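Local structure of protein SSD1 (Saccharomyces cerevisiae S288C, 7AM1) at residues D570-R576 and A634-G640; V556-E562 and I656-T661; Y742-F746 and R758-D762. The protein binds mRNA, including its untranslated regions, and represses translation, as a non-enzymatic member (pseudonuclease) of the RNase II family. All coordinates share one frame; numbering follows the deposited sequence.

Contact 1 of 3, residues D570-R576 and A634-G640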
loop_
_atom_site.group_PDB
_atom_site.type_symbol
_atom_site.label_atom_id
_atom_site.label_comp_id
_atom_site.label_asym_id
_atom_site.label_seq_id
_atom_site.Cartn_x
_atom_site.Cartn_y
_atom_site.Cartn_z
ATOM N N ASP A 570 13.050 27.079 4.559
ATOM C CA ASP A 570 13.563 25.887 5.225
ATOM C C ASP A 570 12.579 25.245 6.195
ATOM O O ASP A 570 12.757 24.071 6.542
ATOM C CB ASP A 570 14.852 26.237 5.978
ATOM C CG ASP A 570 16.046 26.385 5.060
ATOM O OD1 ASP A 570 15.895 26.158 3.844
ATOM O OD2 ASP A 570 17.143 26.706 5.561
ATOM N N LEU A 571 11.546 25.958 6.632
ATOM C CA LEU A 571 10.585 25.391 7.572
ATOM C C LEU A 571 9.379 24.738 6.892
ATOM O O LEU A 571 8.538 24.155 7.587
ATOM C CB LEU A 571 10.106 26.472 8.551
ATOM C CG LEU A 571 11.168 27.084 9.471
ATOM C CD1 LEU A 571 10.512 28.048 10.459
ATOM C CD2 LEU A 571 11.975 26.027 10.211
ATOM N N ALA A 572 9.289 24.786 5.562
ATOM C CA ALA A 572 8.136 24.226 4.867
ATOM C C ALA A 572 8.051 22.716 5.067
ATOM O O ALA A 572 9.050 21.998 4.963
ATOM C CB ALA A 572 8.214 24.541 3.370
ATOM N N LEU A 573 6.843 22.233 5.356
ATOM C CA LEU A 573 6.565 20.800 5.392
ATOM C C LEU A 573 6.156 20.387 3.985
ATOM O O LEU A 573 5.109 20.811 3.485
ATOM C CB LEU A 573 5.479 20.459 6.407
ATOM C CG LEU A 573 5.219 18.956 6.611
ATOM C CD1 LEU A 573 4.300 18.748 7.803
ATOM C CD2 LEU A 573 4.631 18.257 5.385
ATOM N N LEU A 574 6.997 19.597 3.338
ATOM C CA LEU A 574 6.818 19.174 1.962
ATOM C C LEU A 574 6.694 17.653 1.916
ATOM O O LEU A 574 6.748 16.969 2.941
ATOM C CB LEU A 574 7.989 19.674 1.114
ATOM C CG LEU A 574 8.161 21.198 1.100
ATOM C CD1 LEU A 574 9.428 21.594 0.354
ATOM C CD2 LEU A 574 6.949 21.868 0.482
ATOM N N ARG A 575 6.538 17.118 0.709
ATOM C CA ARG A 575 6.391 15.680 0.519
ATOM C C ARG A 575 7.124 15.295 -0.753
ATOM O O ARG A 575 6.884 15.886 -1.810
ATOM C CB ARG A 575 4.916 15.281 0.442
ATOM C CG ARG A 575 4.672 13.783 0.343
ATOM C CD ARG A 575 3.225 13.474 0.671
ATOM N NE ARG A 575 2.916 12.051 0.603
ATOM C CZ ARG A 575 3.159 11.177 1.576
ATOM N NH1 ARG A 575 3.748 11.555 2.705
ATOM N NH2 ARG A 575 2.821 9.909 1.407
ATOM N N ARG A 576 8.045 14.350 -0.643
ATOM C CA ARG A 576 8.816 13.912 -1.792
ATOM C C ARG A 576 8.664 12.410 -1.976
ATOM O O ARG A 576 8.130 11.703 -1.121
ATOM C CB ARG A 576 10.294 14.285 -1.649
ATOM C CG ARG A 576 11.040 13.588 -0.522
ATOM C CD ARG A 576 12.472 14.060 -0.553
ATOM N NE ARG A 576 13.335 13.339 0.371
ATOM C CZ ARG A 576 14.641 13.177 0.192
ATOM N NH1 ARG A 576 15.232 13.662 -0.893
ATOM N NH2 ARG A 576 15.355 12.518 1.096
ATOM N N ALA A 634 6.012 7.706 -0.674
ATOM C CA ALA A 634 6.436 9.086 -0.493
ATOM C C ALA A 634 6.677 9.383 0.988
ATOM O O ALA A 634 6.259 8.633 1.878
ATOM C CB ALA A 634 5.381 10.036 -1.065
ATOM N N ARG A 635 7.362 10.499 1.251
ATOM C CA ARG A 635 7.702 10.880 2.616
ATOM C C ARG A 635 7.466 12.367 2.838
ATOM O O ARG A 635 7.911 13.191 2.035
ATOM C CB ARG A 635 9.173 10.583 2.937
ATOM C CG ARG A 635 9.627 9.176 2.616
ATOM C CD ARG A 635 11.055 8.945 3.087
ATOM N NE ARG A 635 11.056 8.421 4.451
ATOM C CZ ARG A 635 11.165 9.154 5.556
ATOM N NH1 ARG A 635 11.291 10.474 5.492
ATOM N NH2 ARG A 635 11.143 8.557 6.740
ATOM N N TYR A 636 6.796 12.712 3.933
ATOM C CA TYR A 636 6.863 14.081 4.418
ATOM C C TYR A 636 8.288 14.399 4.867
ATOM O O TYR A 636 9.020 13.527 5.345
ATOM C CB TYR A 636 5.906 14.309 5.584
ATOM C CG TYR A 636 4.451 14.033 5.284
ATOM C CD1 TYR A 636 3.747 14.796 4.359
ATOM C CD2 TYR A 636 3.775 13.032 5.957
ATOM C CE1 TYR A 636 2.411 14.548 4.097
ATOM C CE2 TYR A 636 2.452 12.776 5.710
ATOM C CZ TYR A 636 1.769 13.529 4.779
ATOM O OH TYR A 636 0.441 13.262 4.541
ATOM N N PHE A 637 8.673 15.665 4.718
ATOM C CA PHE A 637 9.993 16.121 5.131
ATOM C C PHE A 637 9.960 17.633 5.304
ATOM O O PHE A 637 9.069 18.315 4.792
ATOM C CB PHE A 637 11.074 15.729 4.119
ATOM C CG PHE A 637 11.024 16.521 2.839
ATOM C CD1 PHE A 637 10.090 16.222 1.858
ATOM C CD2 PHE A 637 11.901 17.572 2.625
ATOM C CE1 PHE A 637 10.043 16.951 0.677
ATOM C CE2 PHE A 637 11.860 18.303 1.451
ATOM C CZ PHE A 637 10.930 17.994 0.477
ATOM N N ILE A 638 10.945 18.148 6.036
ATOM C CA ILE A 638 11.104 19.584 6.240
ATOM C C ILE A 638 12.158 20.090 5.267
ATOM O O ILE A 638 13.275 19.560 5.214
ATOM C CB ILE A 638 11.488 19.899 7.696
ATOM C CG1 ILE A 638 10.465 19.280 8.655
ATOM C CG2 ILE A 638 11.616 21.406 7.912
ATOM C CD1 ILE A 638 9.022 19.670 8.371
ATOM N N ALA A 639 11.809 21.138 4.515
ATOM C CA ALA A 639 12.606 21.537 3.360
ATOM C C ALA A 639 14.064 21.763 3.725
ATOM O O ALA A 639 14.964 21.395 2.961
ATOM C CB ALA A 639 12.014 22.799 2.724
ATOM N N GLY A 640 14.321 22.376 4.879
ATOM C CA GLY A 640 15.682 22.688 5.273
ATOM C C GLY A 640 16.538 21.482 5.587
ATOM O O GLY A 640 17.763 21.619 5.675
HETATM O O HOH W 1 3.896 7.678 3.013
#

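Contact 2 of 3, residues V556-E562 and I656-T661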
loop_
_atom_site.group_PDB
_atom_site.type_symbol
_atom_site.label_atom_id
_atom_site.label_comp_id
_atom_site.label_asym_id
_atom_site.label_seq_id
_atom_site.Cartn_x
_atom_site.Cartn_y
_atom_site.Cartn_z
ATOM N N VAL A 556 -3.592 21.491 -6.908
ATOM C CA VAL A 556 -3.739 22.347 -5.735
ATOM C C VAL A 556 -2.585 22.121 -4.765
ATOM O O VAL A 556 -1.945 23.072 -4.303
ATOM C CB VAL A 556 -5.099 22.100 -5.057
ATOM C CG1 VAL A 556 -5.164 22.814 -3.719
ATOM C CG2 VAL A 556 -6.241 22.540 -5.974
ATOM N N ASN A 557 -2.302 20.858 -4.441
ATOM C CA ASN A 557 -1.204 20.562 -3.526
ATOM C C ASN A 557 0.118 21.090 -4.070
ATOM O O ASN A 557 0.967 21.565 -3.309
ATOM C CB ASN A 557 -1.098 19.056 -3.289
ATOM C CG ASN A 557 -2.195 18.520 -2.395
ATOM O OD1 ASN A 557 -2.641 19.186 -1.461
ATOM N ND2 ASN A 557 -2.614 17.291 -2.659
ATOM N N SER A 558 0.322 20.975 -5.384
ATOM C CA SER A 558 1.526 21.507 -6.008
ATOM C C SER A 558 1.627 23.014 -5.806
ATOM O O SER A 558 2.704 23.543 -5.501
ATOM C CB SER A 558 1.518 21.166 -7.499
ATOM O OG SER A 558 2.597 21.780 -8.174
ATOM N N THR A 559 0.510 23.721 -5.981
ATOM C CA THR A 559 0.502 25.170 -5.837
ATOM C C THR A 559 0.823 25.582 -4.410
ATOM O O THR A 559 1.597 26.521 -4.185
ATOM C CB THR A 559 -0.861 25.719 -6.264
ATOM O OG1 THR A 559 -1.042 25.485 -7.667
ATOM C CG2 THR A 559 -0.975 27.211 -5.966
ATOM N N VAL A 560 0.231 24.894 -3.435
ATOM C CA VAL A 560 0.464 25.233 -2.039
ATOM C C VAL A 560 1.913 24.954 -1.657
ATOM O O VAL A 560 2.548 25.761 -0.966
ATOM C CB VAL A 560 -0.534 24.471 -1.148
ATOM C CG1 VAL A 560 -0.180 24.616 0.323
ATOM C CG2 VAL A 560 -1.951 24.984 -1.411
ATOM N N ALA A 561 2.467 23.827 -2.119
ATOM C CA ALA A 561 3.865 23.510 -1.837
ATOM C C ALA A 561 4.792 24.605 -2.351
ATOM O O ALA A 561 5.715 25.034 -1.649
ATOM C CB ALA A 561 4.241 22.166 -2.462
ATOM N N GLU A 562 4.574 25.054 -3.591
ATOM C CA GLU A 562 5.392 26.119 -4.165
ATOM C C GLU A 562 5.282 27.394 -3.342
ATOM O O GLU A 562 6.285 28.076 -3.095
ATOM C CB GLU A 562 4.953 26.371 -5.609
ATOM C CG GLU A 562 5.276 25.221 -6.554
ATOM C CD GLU A 562 4.648 25.373 -7.935
ATOM O OE1 GLU A 562 3.855 26.316 -8.137
ATOM O OE2 GLU A 562 4.930 24.524 -8.811
ATOM N N ILE A 656 8.074 19.663 -6.772
ATOM C CA ILE A 656 7.835 19.950 -5.364
ATOM C C ILE A 656 6.387 19.593 -5.076
ATOM O O ILE A 656 5.532 19.643 -5.965
ATOM C CB ILE A 656 8.157 21.430 -5.037
ATOM C CG1 ILE A 656 8.263 21.647 -3.524
ATOM C CG2 ILE A 656 7.101 22.359 -5.630
ATOM C CD1 ILE A 656 8.862 23.007 -3.151
ATOM N N TYR A 657 6.114 19.204 -3.837
ATOM C CA TYR A 657 4.786 18.721 -3.489
ATOM C C TYR A 657 4.615 18.827 -1.982
ATOM O O TYR A 657 5.588 18.939 -1.232
ATOM C CB TYR A 657 4.586 17.273 -3.975
ATOM C CG TYR A 657 3.143 16.832 -4.101
ATOM C CD1 TYR A 657 2.283 17.461 -5.000
ATOM C CD2 TYR A 657 2.648 15.760 -3.363
ATOM C CE1 TYR A 657 0.969 17.068 -5.129
ATOM C CE2 TYR A 657 1.328 15.355 -3.491
ATOM C CZ TYR A 657 0.494 16.017 -4.381
ATOM O OH TYR A 657 -0.821 15.633 -4.526
ATOM N N THR A 658 3.357 18.807 -1.558
ATOM C CA THR A 658 3.008 18.655 -0.153
ATOM C C THR A 658 1.561 18.185 -0.080
ATOM O O THR A 658 0.928 17.905 -1.106
ATOM C CB THR A 658 3.212 19.950 0.642
ATOM O OG1 THR A 658 3.067 19.660 2.040
ATOM C CG2 THR A 658 2.199 21.014 0.247
ATOM N N HIS A 659 1.030 18.111 1.137
ATOM C CA HIS A 659 -0.330 17.652 1.376
ATOM C C HIS A 659 -1.135 18.752 2.047
ATOM O O HIS A 659 -0.821 19.170 3.168
ATOM C CB HIS A 659 -0.336 16.377 2.218
ATOM C CG HIS A 659 -0.220 15.129 1.403
ATOM N ND1 HIS A 659 -0.172 13.876 1.970
ATOM C CD2 HIS A 659 -0.156 14.940 0.063
ATOM C CE1 HIS A 659 -0.066 12.969 1.016
ATOM N NE2 HIS A 659 -0.063 13.587 -0.151
ATOM N N PHE A 660 -2.181 19.199 1.354
ATOM C CA PHE A 660 -3.026 20.309 1.770
ATOM C C PHE A 660 -4.512 20.007 1.639
ATOM O O PHE A 660 -5.305 20.624 2.361
ATOM C CB PHE A 660 -2.662 21.556 0.937
ATOM C CG PHE A 660 -3.709 22.644 0.912
ATOM C CD1 PHE A 660 -3.676 23.679 1.836
ATOM C CD2 PHE A 660 -4.681 22.670 -0.078
ATOM C CE1 PHE A 660 -4.621 24.698 1.797
ATOM C CE2 PHE A 660 -5.629 23.685 -0.122
ATOM C CZ PHE A 660 -5.596 24.700 0.816
ATOM N N THR A 661 -4.907 19.031 0.814
ATOM C CA THR A 661 -6.288 18.872 0.375
ATOM C C THR A 661 -7.126 17.921 1.229
ATOM O O THR A 661 -8.292 17.692 0.891
ATOM C CB THR A 661 -6.326 18.373 -1.087
ATOM O OG1 THR A 661 -5.395 17.292 -1.259
ATOM C CG2 THR A 661 -5.992 19.500 -2.074
HETATM O O HOH W 2 4.947 21.019 -8.247
#

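Contact 3 of 3, residues Y742-F746 and R758-D762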
loop_
_atom_site.group_PDB
_atom_site.type_symbol
_atom_site.label_atom_id
_atom_site.label_comp_id
_atom_site.label_asym_id
_atom_site.label_seq_id
_atom_site.Cartn_x
_atom_site.Cartn_y
_atom_site.Cartn_z
ATOM N N TYR A 742 10.745 -18.107 -13.579
ATOM C CA TYR A 742 11.956 -18.461 -12.859
ATOM C C TYR A 742 12.275 -19.929 -13.122
ATOM O O TYR A 742 11.550 -20.629 -13.835
ATOM C CB TYR A 742 11.806 -18.190 -11.357
ATOM C CG TYR A 742 11.257 -16.818 -11.028
ATOM C CD1 TYR A 742 12.050 -15.684 -11.140
ATOM C CD2 TYR A 742 9.942 -16.657 -10.611
ATOM C CE1 TYR A 742 11.549 -14.423 -10.838
ATOM C CE2 TYR A 742 9.432 -15.408 -10.308
ATOM C CZ TYR A 742 10.239 -14.292 -10.420
ATOM O OH TYR A 742 9.728 -13.048 -10.121
ATOM N N GLU A 743 13.373 -20.394 -12.524
ATOM C CA GLU A 743 13.859 -21.745 -12.781
ATOM C C GLU A 743 12.893 -22.819 -12.287
ATOM O O GLU A 743 12.795 -23.890 -12.899
ATOM C CB GLU A 743 15.237 -21.916 -12.136
ATOM C CG GLU A 743 15.270 -21.635 -10.644
ATOM C CD GLU A 743 16.577 -22.053 -10.008
ATOM O OE1 GLU A 743 17.516 -22.408 -10.756
ATOM O OE2 GLU A 743 16.663 -22.028 -8.760
ATOM N N SER A 744 12.177 -22.571 -11.187
ATOM C CA SER A 744 11.287 -23.593 -10.645
ATOM C C SER A 744 9.973 -22.989 -10.158
ATOM O O SER A 744 9.283 -23.599 -9.333
ATOM C CB SER A 744 12.013 -24.366 -9.527
ATOM O OG SER A 744 11.190 -25.351 -8.925
ATOM N N SER A 745 9.594 -21.826 -10.677
ATOM C CA SER A 745 8.380 -21.136 -10.263
ATOM C C SER A 745 8.122 -20.029 -11.272
ATOM O O SER A 745 8.944 -19.761 -12.150
ATOM C CB SER A 745 8.503 -20.569 -8.847
ATOM O OG SER A 745 9.568 -19.635 -8.759
ATOM N N PHE A 746 6.960 -19.399 -11.147
ATOM C CA PHE A 746 6.656 -18.242 -11.973
ATOM C C PHE A 746 5.560 -17.439 -11.294
ATOM O O PHE A 746 4.745 -17.984 -10.544
ATOM C CB PHE A 746 6.245 -18.641 -13.399
ATOM C CG PHE A 746 5.053 -19.569 -13.476
ATOM C CD1 PHE A 746 5.207 -20.940 -13.318
ATOM C CD2 PHE A 746 3.786 -19.072 -13.742
ATOM C CE1 PHE A 746 4.117 -21.798 -13.407
ATOM C CE2 PHE A 746 2.687 -19.925 -13.831
ATOM C CZ PHE A 746 2.857 -21.293 -13.661
ATOM N N ARG A 758 2.668 -16.501 -6.780
ATOM C CA ARG A 758 3.720 -17.322 -7.361
ATOM C C ARG A 758 3.318 -18.789 -7.385
ATOM O O ARG A 758 2.955 -19.359 -6.350
ATOM C CB ARG A 758 5.020 -17.147 -6.571
ATOM C CG ARG A 758 6.167 -18.028 -7.038
ATOM C CD ARG A 758 7.488 -17.528 -6.482
ATOM N NE ARG A 758 7.765 -16.175 -6.960
ATOM C CZ ARG A 758 8.611 -15.326 -6.388
ATOM N NH1 ARG A 758 9.282 -15.677 -5.298
ATOM N NH2 ARG A 758 8.784 -14.123 -6.912
ATOM N N VAL A 759 3.401 -19.394 -8.568
ATOM C CA VAL A 759 3.228 -20.831 -8.733
ATOM C C VAL A 759 4.570 -21.506 -8.487
ATOM O O VAL A 759 5.580 -21.145 -9.106
ATOM C CB VAL A 759 2.693 -21.166 -10.134
ATOM C CG1 VAL A 759 2.600 -22.680 -10.318
ATOM C CG2 VAL A 759 1.336 -20.503 -10.365
ATOM N N HIS A 760 4.589 -22.471 -7.572
ATOM C CA HIS A 760 5.804 -23.192 -7.215
ATOM C C HIS A 760 5.792 -24.588 -7.827
ATOM O O HIS A 760 4.815 -25.330 -7.675
ATOM C CB HIS A 760 5.943 -23.284 -5.696
ATOM C CG HIS A 760 6.117 -21.957 -5.035
ATOM N ND1 HIS A 760 7.344 -21.339 -4.922
ATOM C CD2 HIS A 760 5.216 -21.112 -4.481
ATOM C CE1 HIS A 760 7.193 -20.179 -4.311
ATOM N NE2 HIS A 760 5.913 -20.016 -4.033
ATOM N N GLY A 761 6.884 -24.943 -8.505
ATOM C CA GLY A 761 6.966 -26.258 -9.115
ATOM C C GLY A 761 6.840 -27.380 -8.103
ATOM O O GLY A 761 6.252 -28.426 -8.393
ATOM N N ASP A 762 7.387 -27.183 -6.903
ATOM C CA ASP A 762 7.353 -28.219 -5.878
ATOM C C ASP A 762 5.987 -28.358 -5.218
ATOM O O ASP A 762 5.865 -29.088 -4.233
ATOM C CB ASP A 762 8.424 -27.954 -4.816
ATOM C CG ASP A 762 8.183 -26.674 -4.042
ATOM O OD1 ASP A 762 7.071 -26.113 -4.134
ATOM O OD2 ASP A 762 9.120 -26.230 -3.342
HETATM O O HOH W 3 9.626 -25.275 -6.686
#

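Contact 1 of 3, residues D570-R576 and A634-G640
With CG turned anti to the backbone N (chi1 -176°) and the chain extended from CG to NE, Arg575 reaches across to the ring of Tyr636 on the partner strand, whose own CG lies beside its backbone N (chi1 -59°). NH1 sits over the ring centre, 3.5 Å from Tyr636 CZ, a cation-pi contact with the guanidinium and ring planes 50° apart. Ala634 CB lies over one face of the guanidinium, toward its rim, 3.6 Å from Arg575 CZ, and a water joins Arg575 NH2 to Ala634 O. The NE of Arg575 forms a salt bridge with Asp529, so a leucine in its place would probably cost Asp529 that salt bridge, leaving it to His659, and take the cation from over the Tyr636 ring. Leu573 CD2 meets the same ring at CD1, 3.7 Å away. Phe637 lies on the other side of the two-stranded antiparallel ladder, together with Leu574 and Arg576. Its CE1 presses on Leu574 CB at 3.4 Å, while Arg576 CD passes over the ring face in a CH-pi contact. The strands 573-576 and 635-638 are joined by four backbone hydrogen bonds, among them Leu574 N to Phe637 O at 2.8 Å. Beyond the ladder, Ala639 N bonds to Ala572 O and Gly640 N to Asp570 O. This small ribbon belongs to the largely helical part of the RNB domain: Leu573 and Tyr636 pack on helix 668-681, Tyr636 also touches helix 689-725, and Leu574 and Ala639 rest on helix 544-568.

Contact 2 of 3, residues V556-E562 and I656-T661
Hydrogen bonding centres on Asn557, a buried helix residue whose side-chain amide makes three bonds to the loop 656-661. ND2 gives one hydrogen to Tyr657 OH at 3.1 Å, a fairly straight bond (158°) close to the amide plane, and the other to Thr661 OG1, more bent and tilted from that plane. OD1 accepts the backbone N-H of Phe660 at 2.9 Å from N, the donor standing above the carbonyl plane. With both ends of the amide engaged, its rotation is fixed and the backbone at Phe660 is tied to the helix. Tyr657 brings its hydroxyl there because CG is anti to its backbone N (chi1 -160°); the amide and ring planes are nearly perpendicular. Thr658 O, 3.2 Å from Asn557 CB, is buried without a polar partner.

A water bridges the segments farther along: it donates to Ile656 O at 2.7 Å and lies near Ser558 OG.

Apolar contacts fill the remaining interface. Val560 CG2 stands over the centre of the Phe660 ring, 3.8 Å from its centroid, in a CH-pi contact. Val556 CG1 touches CD2 of that ring at 3.7 Å and also meets Thr661 CG2. One turn on from Asn557, Ala561 CB nestles against the backbone of Tyr657 and against Thr658 CG2. At the exposed margin the CG2 branch of Ile656 lies 3.5 Å from Glu562 CG.

Helix 544-568 thus packs its Val556, Asn557, Val560 and Ala561 side against an irregular loop, while Val556 and Phe660 also reach strand 446-456. From Tyr657 to Thr661 this loop, which runs on toward helix 668-681, is consistent with the start of the RNase II family signature, held here on a helix of the RNB domain in a member that is not an enzyme.

Contact 3 of 3, residues Y742-F746 and R758-D762
Arg758 and Ser745 touch within a beta hairpin, strands 745-750 and 755-760, at the edge of an antiparallel five-stranded sheet in the C-terminal domain of DIS3L2 type, consistent with an OB fold. From its CB, 4.1 Å from Phe746 O, the arginine passes CG close to Ser745 CB and then CD to Ser745 OG at 3.7 Å. A bend at chi3 (-62°) swings NE toward Tyr742, where it lies 3.8 Å from CE2. Beyond CZ, which stays near the same ring carbon, NH2 ends 3.5 Å from Tyr742 OH. The guanidinium and phenol planes are 73° apart, and Asp747 ties the pair together: it forms a salt bridge with Arg758 NE and a hydrogen bond with Tyr742 OH. Ser745 OG, for its part, is hydrogen-bonded to the backbone O of Asp154.

On the other side of the hairpin Phe746 and Val759 lie side by side. The phenylalanine ring turns one face to Val759 CB, a CH-pi contact 3.7 Å from the ring centroid. These two residues form the hydrogen-bonded pair of the ladder, and both touch strand 888-896. Where the strand gives way to a 3-10 segment, Gly761 N continues the ladder to Ser744 O. One step farther on, a water that accepts a hydrogen bond from Asp762 N at 2.9 Å lies 2.7 Å from Ser744 OG.

Contacts 1 and 2 are neighbours within the RNB domain, their centres 11 Å apart, and contact 1 is nested inside the chain loop that contact 2 closes. Helix 544-568 is followed, after a short link, by strand 573-576. The two contacts touch through Tyr636 OH and His659 ND1 at 2.7 Å and through Leu573 O and Thr658 OG1 at 2.8 Å, both probable hydrogen bonds. Asp529 links them again, pairing with Arg575 of one and His659 of the other. Contact 3 lies in the C-terminal domain across the chain's centre, its centre about 43 Å from that of contact 1 and about 44 Å from that of contact 2.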